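PDB 6JIE: YaeO from Vibrio cholerae serotype O1, which probably inhibits Rho-dependent transcription termination by dissociating the Rho hexamer, and resembles the RNA chaperone Hfq in structure. Local coordinates for residues L57-T60 with D61-S64. Residues are numbered along the deposited sequence; the frame is centred on the assembly and turned at random.
Sequences LLET and DQLS. With MG (magnesium ion), chain C.
Glu59 and Gln62 run side by side in the same direction across a tight turn, and Glu59 continues from this pairing to a magnesium site. Its CB rests 3.9 Å from CG of Gln62. Glu59 CG stands anti to its own carbonyl carbon (chi1 -67°), and from there the chain extends along the amide side chain, bringing Glu59 CD within 4.1 Å of the same Gln62 CG. Carboxylate and amide end with their planes turned 51° apart. Glu59 OE2 lies on the Gln62 side, again nearest CG. Glu59 OE1 instead accepts a hydrogen bond from the O atom of a water at 2.7 Å. That water coordinates the magnesium ion at 2.3 Å, placing Glu59 in the second shell of the metal. Asp61 is a first-shell ligand, binding through a single carboxylate oxygen, OD1, 2.2 Å from the magnesium; a second water also coordinates the metal. The cation probably offsets the repulsion between the two nearby carboxylates.

In the backbone, two successive i to i+3 bonds close the turn, as in a 3-10 segment. Gln62 N donates to Glu59 O at 2.9 Å, and Leu63 N to Thr60 O at 3.1 Å, the latter nearly straight (166° at the hydrogen). Thr60 O also accepts a bond from Lys81 NZ. Leu63 folds back over this second bond, its CD1 3.7 Å from Thr60 CA, and also packs on Met24 and Phe80.

Such a short 3-10 turn, joining strand 55-59 to strand 63-68 and so one sheet to the next, is consistent with the 3-10 turn that joins the fourth and fifth strands of the Sm-like fold, as in Hfq; in YaeO its outer surface carries the magnesium site of Asp61.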
loop_
_atom_site.group_PDB
_atom_site.type_symbol
_atom_site.label_atom_id
_atom_site.label_comp_id
_atom_site.label_asym_id
_atom_site.label_seq_id
_atom_site.Cartn_x
_atom_site.Cartn_y
_atom_site.Cartn_z
ATOM N N LEU A 57 4.905 -7.085 13.637
ATOM C CA LEU A 57 6.226 -7.688 13.466
ATOM C C LEU A 57 6.014 -9.187 13.372
ATOM O O LEU A 57 5.760 -9.847 14.388
ATOM C CB LEU A 57 7.172 -7.354 14.616
ATOM C CG LEU A 57 7.525 -5.885 14.793
ATOM C CD1 LEU A 57 8.568 -5.736 15.877
ATOM C CD2 LEU A 57 8.009 -5.296 13.476
ATOM N N LEU A 58 6.131 -9.709 12.158
ATOM C CA LEU A 58 5.826 -11.096 11.839
ATOM C C LEU A 58 7.117 -11.853 11.604
ATOM O O LEU A 58 7.938 -11.448 10.776
ATOM C CB LEU A 58 4.930 -11.178 10.604
ATOM C CG LEU A 58 3.590 -10.477 10.799
ATOM C CD1 LEU A 58 2.866 -10.280 9.462
ATOM C CD2 LEU A 58 2.758 -11.318 11.743
ATOM N N GLU A 59 7.279 -12.962 12.314
ATOM C CA GLU A 59 8.527 -13.708 12.278
ATOM C C GLU A 59 8.750 -14.302 10.900
ATOM O O GLU A 59 7.911 -15.059 10.397
ATOM C CB GLU A 59 8.495 -14.818 13.317
ATOM C CG GLU A 59 8.480 -14.352 14.748
ATOM C CD GLU A 59 8.168 -15.501 15.678
ATOM O OE1 GLU A 59 9.058 -16.349 15.929
ATOM O OE2 GLU A 59 7.011 -15.573 16.124
ATOM N N THR A 60 9.904 -14.002 10.303
ATOM C CA THR A 60 10.164 -14.534 8.976
ATOM C C THR A 60 10.238 -16.055 8.984
ATOM O O THR A 60 9.835 -16.679 7.997
ATOM C CB THR A 60 11.438 -13.920 8.387
ATOM O OG1 THR A 60 12.581 -14.281 9.168
ATOM C CG2 THR A 60 11.305 -12.395 8.305
ATOM N N ASP A 61 10.718 -16.667 10.088
ATOM C CA ASP A 61 10.722 -18.126 10.196
ATOM C C ASP A 61 9.319 -18.711 10.184
ATOM O O ASP A 61 9.168 -19.923 9.994
ATOM C CB ASP A 61 11.405 -18.609 11.485
ATOM C CG ASP A 61 12.895 -18.351 11.505
ATOM O OD1 ASP A 61 13.437 -18.171 12.621
ATOM O OD2 ASP A 61 13.522 -18.325 10.425
ATOM N N GLN A 62 8.298 -17.897 10.435
ATOM C CA GLN A 62 6.922 -18.366 10.469
ATOM C C GLN A 62 6.159 -18.036 9.197
ATOM O O GLN A 62 4.955 -18.285 9.132
ATOM C CB GLN A 62 6.203 -17.787 11.685
ATOM C CG GLN A 62 6.767 -18.311 12.989
ATOM C CD GLN A 62 6.617 -19.815 13.093
ATOM O OE1 GLN A 62 5.617 -20.381 12.647
ATOM N NE2 GLN A 62 7.621 -20.475 13.656
ATOM N N LEU A 63 6.824 -17.498 8.179
ATOM C CA LEU A 63 6.129 -17.180 6.936
ATOM C C LEU A 63 5.935 -18.442 6.109
ATOM O O LEU A 63 6.866 -19.241 5.949
ATOM C CB LEU A 63 6.905 -16.150 6.125
ATOM C CG LEU A 63 6.918 -14.751 6.719
ATOM C CD1 LEU A 63 7.976 -13.949 6.001
ATOM C CD2 LEU A 63 5.549 -14.127 6.553
ATOM N N SER A 64 4.724 -18.623 5.589
ATOM C CA SER A 64 4.448 -19.670 4.613
ATOM C C SER A 64 4.506 -19.154 3.183
ATOM O O SER A 64 5.035 -19.835 2.301
ATOM C CB SER A 64 3.075 -20.298 4.869
ATOM O OG SER A 64 2.808 -21.325 3.926
HETATM MG MG MG C . 12.705 -18.695 14.647
HETATM O O HOH W 1 11.429 -16.826 14.744
HETATM O O HOH W 2 11.034 -19.992 14.580
#